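Local atomic coordinates of envelope glycoprotein (Bourbon virus, PDB entry 5ZKX), a protein that probably mediates fusion of the viral envelope with host membranes as a gp64-like class III glycoprotein, captured here as the postfusion trimer. Residues Val32-Val37 / Ala256-Glu261; Asp240-Phe245 / Val410-Glu415. All blocks are in the same frame, centred on the assembly; numbering follows the deposited sequence.

Contact 1 of 2, residues Val32-Val37 / Ala256-Glu261; sequences VTKTTV and ACYKNE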
# COMPACT_ATOMS: atom_id res chain seq x y z
N VAL A 32 30.23 0.18 -1.05
CA VAL A 32 29.60 -0.00 -2.35
C VAL A 32 29.83 1.24 -3.20
O VAL A 32 30.06 2.34 -2.70
CB VAL A 32 28.08 -0.28 -2.23
CG1 VAL A 32 27.82 -1.54 -1.43
CG2 VAL A 32 27.37 0.91 -1.60
N THR A 33 29.76 1.04 -4.51
CA THR A 33 29.60 2.13 -5.45
C THR A 33 28.11 2.27 -5.74
O THR A 33 27.45 1.30 -6.13
CB THR A 33 30.39 1.89 -6.74
OG1 THR A 33 31.77 2.18 -6.51
CG2 THR A 33 29.87 2.77 -7.86
N LYS A 34 27.57 3.47 -5.53
CA LYS A 34 26.14 3.72 -5.64
C LYS A 34 25.88 4.60 -6.86
O LYS A 34 26.39 5.72 -6.93
CB LYS A 34 25.60 4.38 -4.37
CG LYS A 34 24.11 4.64 -4.38
CD LYS A 34 23.72 5.54 -3.22
CE LYS A 34 22.29 6.03 -3.34
NZ LYS A 34 21.90 6.86 -2.17
N THR A 35 25.11 4.08 -7.81
CA THR A 35 24.81 4.77 -9.06
C THR A 35 23.41 5.35 -9.01
O THR A 35 22.45 4.63 -8.72
CB THR A 35 24.94 3.82 -10.24
OG1 THR A 35 26.16 3.07 -10.13
CG2 THR A 35 24.94 4.59 -11.56
N THR A 36 23.29 6.65 -9.30
CA THR A 36 22.00 7.32 -9.33
C THR A 36 21.86 8.12 -10.62
O THR A 36 22.84 8.39 -11.32
CB THR A 36 21.80 8.25 -8.12
OG1 THR A 36 22.88 9.19 -8.05
CG2 THR A 36 21.75 7.45 -6.83
N VAL A 37 20.62 8.46 -10.95
CA VAL A 37 20.31 9.25 -12.14
C VAL A 37 19.42 10.43 -11.75
O VAL A 37 18.58 10.88 -12.53
CB VAL A 37 19.64 8.39 -13.22
CG1 VAL A 37 20.69 7.57 -13.94
CG2 VAL A 37 18.60 7.47 -12.60
N ALA A 256 18.34 3.69 -7.81
CA ALA A 256 19.77 3.57 -7.56
C ALA A 256 20.22 2.12 -7.72
O ALA A 256 19.43 1.19 -7.54
CB ALA A 256 20.13 4.07 -6.15
N CYS A 257 21.49 1.96 -8.06
CA CYS A 257 22.15 0.66 -8.13
C CYS A 257 23.28 0.62 -7.12
O CYS A 257 23.98 1.62 -6.91
CB CYS A 257 22.69 0.38 -9.53
SG CYS A 257 21.41 0.28 -10.80
N TYR A 258 23.46 -0.54 -6.48
CA TYR A 258 24.48 -0.74 -5.46
C TYR A 258 25.39 -1.87 -5.89
O TYR A 258 24.96 -3.02 -5.99
CB TYR A 258 23.84 -1.06 -4.10
CG TYR A 258 22.92 0.01 -3.59
CD1 TYR A 258 21.55 -0.05 -3.82
CD2 TYR A 258 23.41 1.09 -2.87
CE1 TYR A 258 20.70 0.93 -3.34
CE2 TYR A 258 22.57 2.07 -2.39
CZ TYR A 258 21.22 1.99 -2.63
OH TYR A 258 20.38 2.97 -2.16
N LYS A 259 26.66 -1.55 -6.15
CA LYS A 259 27.64 -2.55 -6.53
C LYS A 259 28.72 -2.63 -5.46
O LYS A 259 29.32 -1.62 -5.09
CB LYS A 259 28.28 -2.23 -7.89
CG LYS A 259 29.03 -3.41 -8.48
CD LYS A 259 29.64 -3.07 -9.82
CE LYS A 259 29.88 -4.32 -10.64
NZ LYS A 259 30.89 -4.09 -11.71
N ASN A 260 28.95 -3.84 -4.98
CA ASN A 260 30.01 -4.07 -4.01
C ASN A 260 31.35 -4.01 -4.71
O ASN A 260 31.62 -4.81 -5.62
CB ASN A 260 29.80 -5.43 -3.35
CG ASN A 260 30.68 -5.63 -2.13
OD1 ASN A 260 31.16 -4.67 -1.54
ND2 ASN A 260 30.90 -6.88 -1.76
N GLU A 261 32.20 -3.06 -4.32
CA GLU A 261 33.61 -3.20 -4.63
C GLU A 261 34.10 -4.53 -4.07
O GLU A 261 33.48 -5.10 -3.16
CB GLU A 261 34.40 -2.02 -4.06
CG GLU A 261 34.29 -0.76 -4.90
CD GLU A 261 34.02 0.48 -4.07
OE1 GLU A 261 33.36 1.41 -4.59
OE2 GLU A 261 34.48 0.53 -2.91

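Contact 2 of 2, residues Asp240-Phe245 / Val410-Glu415; sequences DNFFEF and VAAKVE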
# COMPACT_ATOMS: atom_id res chain seq x y z
N ASP A 240 16.29 6.06 3.02
CA ASP A 240 14.94 5.53 3.08
C ASP A 240 14.76 4.32 2.18
O ASP A 240 13.62 3.89 1.95
CB ASP A 240 13.93 6.62 2.73
CG ASP A 240 14.26 7.33 1.44
OD1 ASP A 240 15.28 6.98 0.80
OD2 ASP A 240 13.50 8.25 1.06
N ASN A 241 15.85 3.76 1.65
CA ASN A 241 15.83 2.57 0.82
C ASN A 241 16.18 1.35 1.67
O ASN A 241 17.16 1.38 2.42
CB ASN A 241 16.81 2.68 -0.34
CG ASN A 241 16.33 3.61 -1.43
OD1 ASN A 241 15.17 4.02 -1.45
ND2 ASN A 241 17.22 3.95 -2.36
N PHE A 242 15.40 0.28 1.53
CA PHE A 242 15.63 -0.96 2.26
C PHE A 242 15.53 -2.12 1.29
O PHE A 242 14.55 -2.22 0.55
CB PHE A 242 14.63 -1.12 3.40
CG PHE A 242 14.65 0.02 4.38
CD1 PHE A 242 13.95 1.19 4.10
CD2 PHE A 242 15.36 -0.07 5.56
CE1 PHE A 242 13.97 2.24 4.99
CE2 PHE A 242 15.37 0.97 6.45
CZ PHE A 242 14.68 2.13 6.16
N PHE A 243 16.53 -2.99 1.30
CA PHE A 243 16.65 -3.99 0.25
C PHE A 243 17.53 -5.13 0.72
O PHE A 243 18.41 -4.95 1.56
CB PHE A 243 17.22 -3.38 -1.04
CG PHE A 243 18.51 -2.65 -0.84
CD1 PHE A 243 18.52 -1.33 -0.40
CD2 PHE A 243 19.72 -3.27 -1.09
CE1 PHE A 243 19.71 -0.66 -0.21
CE2 PHE A 243 20.92 -2.59 -0.90
CZ PHE A 243 20.91 -1.29 -0.46
N GLU A 244 17.28 -6.30 0.15
CA GLU A 244 18.10 -7.48 0.37
C GLU A 244 19.29 -7.45 -0.59
O GLU A 244 19.11 -7.49 -1.81
CB GLU A 244 17.27 -8.74 0.16
CG GLU A 244 17.77 -9.98 0.84
CD GLU A 244 16.79 -11.13 0.70
OE1 GLU A 244 15.62 -10.97 1.11
OE2 GLU A 244 17.19 -12.19 0.17
N PHE A 245 20.50 -7.36 -0.04
CA PHE A 245 21.69 -7.31 -0.89
C PHE A 245 22.02 -8.70 -1.41
O PHE A 245 22.14 -9.64 -0.62
CB PHE A 245 22.87 -6.74 -0.12
CG PHE A 245 23.92 -6.11 -1.00
CD1 PHE A 245 23.57 -5.17 -1.94
CD2 PHE A 245 25.25 -6.48 -0.88
CE1 PHE A 245 24.52 -4.59 -2.75
CE2 PHE A 245 26.21 -5.90 -1.69
CZ PHE A 245 25.85 -4.96 -2.63
N VAL A 410 13.35 4.30 11.57
CA VAL A 410 13.35 3.83 10.18
C VAL A 410 12.07 4.29 9.51
O VAL A 410 10.98 4.14 10.07
CB VAL A 410 13.50 2.29 10.13
CG1 VAL A 410 12.86 1.73 8.88
CG2 VAL A 410 14.97 1.89 10.19
N ALA A 411 12.20 4.86 8.31
CA ALA A 411 11.05 5.34 7.55
C ALA A 411 11.27 5.02 6.08
O ALA A 411 12.14 5.61 5.43
CB ALA A 411 10.83 6.84 7.75
N ALA A 412 10.48 4.09 5.55
CA ALA A 412 10.63 3.66 4.17
C ALA A 412 10.08 4.71 3.20
O ALA A 412 9.19 5.49 3.54
CB ALA A 412 9.93 2.33 3.94
N LYS A 413 10.63 4.70 1.98
CA LYS A 413 10.22 5.65 0.96
C LYS A 413 8.96 5.18 0.25
O LYS A 413 8.87 4.03 -0.19
CB LYS A 413 11.36 5.84 -0.05
CG LYS A 413 11.05 6.82 -1.16
CD LYS A 413 11.97 6.60 -2.34
CE LYS A 413 13.42 6.64 -1.90
NZ LYS A 413 14.34 6.40 -3.04
N VAL A 414 7.98 6.08 0.13
CA VAL A 414 6.71 5.80 -0.54
C VAL A 414 6.54 6.80 -1.67
O VAL A 414 6.47 8.01 -1.42
CB VAL A 414 5.52 5.87 0.44
CG1 VAL A 414 4.22 5.65 -0.30
CG2 VAL A 414 5.67 4.86 1.56
N GLU A 415 6.44 6.30 -2.90
CA GLU A 415 6.39 7.16 -4.07
C GLU A 415 5.16 6.99 -4.95
O GLU A 415 4.86 7.89 -5.74
CB GLU A 415 7.64 6.95 -4.95
CG GLU A 415 8.88 7.68 -4.46
CD GLU A 415 9.98 7.73 -5.50
OE1 GLU A 415 9.94 6.93 -6.47
OE2 GLU A 415 10.90 8.57 -5.36

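Contact 1 of 2, residues Val32-Val37 / Ala256-Glu261
The phenol ring of Y258 carries V32 CG2 at its edge, near the ring plane, 4.2 Å from CD2, and meets the aliphatic chain of K34 obliquely at CD2 and CE2, with K34 CG 3.6 Å from Y258 CE2. F243, on a strand outside the pair, stacks on the same ring. K34 and Y258 lie side by side and point the same way: CG of K34 is anti to the backbone N (chi1 -178°) and the rest of the chain runs extended beside the phenol, its CE 3.8 Å from Y258 OH. Both polar ends finish on one carboxylate, NZ in a salt bridge and OH in a hydrogen bond with D238. A256 CB touches K34 CE and T36 CG2 farther along this face.

Strands 26-36 and 256-260 are antiparallel neighbours in the mixed sheet that also holds strand 200-210, which flanks strand 26-36 on its other side. T33 and K259 form one hydrogen-bonded pair; the K259 N to T33 O bond is nearly straight at 174°. T35 and C257 form the next, with both bonds 2.9 Å between N of one residue and O of the other. The opposite face bears T33, T35, C257 and K259. There C257 closes a disulfide with C252, and K259 NZ reaches the carbonyl of N266. T33 OG1 also donates to the anti lone pair of E261 OE1, 2.6 Å away, although the glutamate is poorly ordered.

Contact 2 of 2, residues Asp240-Phe245 / Val410-Glu415
One backbone bond joins these segments, K413 N to D240 O at 3.1 Å; it is bent, 136° at the hydrogen. The loop 410-415 thus runs across the start of the weakly bonded strand 241-245 without forming a ladder with it. Around that bond, the side chains of D240 and K413 cross obliquely. CG of D240 sits between its backbone N and carbonyl carbon (chi1 51°), against the lysine chain; OD2 is 3.4 Å from K413 CB and OD1 3.3 Å from K413 CE. The lysine bends at chi3 (-54°), which sets CE beside the aspartate and N241 OD1. NZ, whose position is less sure, is modelled 3.0 Å from N241 OD1 in a hydrogen bond, with a long ion pair to D240 OD1 and a salt bridge to D255.

On the other flank, F242 and V410 meet tip to tip, with F242 CZ 3.3 Å from V410 CG1. The carbonyl oxygen of A411 lies at the ring edge, in its plane, 3.9 Å from F242 CE1; A412 CA approaches the ring obliquely, and A412 CB also touches CE1. Helix 284-329 of the second subunit adds N289, which hydrogen-bonds D240 O and F242 N, and the third subunit packs I291 on A411 and A412. The arrangement belongs to the postfusion trimer of a gp64-type, class III fusion protein, in which the segment leading toward the C terminus runs past the edge strand of its own sheet and against the long helices of neighbouring subunits.

In the fold
The centres of contacts 1 and 2 are 15 Å apart, and both draw on the same mixed sheet: contact 1 joins two neighbouring strands within it, whereas contact 2 ties a later loop to one of its edge strands, 241-245. Y258 and N241 bridge the two, the tyrosine OH 3.3 Å from the amide ND2 in a weak hydrogen bond. Farther along, the F245 ring touches Y258 and N260. The surroundings differ: no other chain of the assembly touches contact 1, while both neighbouring subunits pack on contact 2, which lies at the trimer interface.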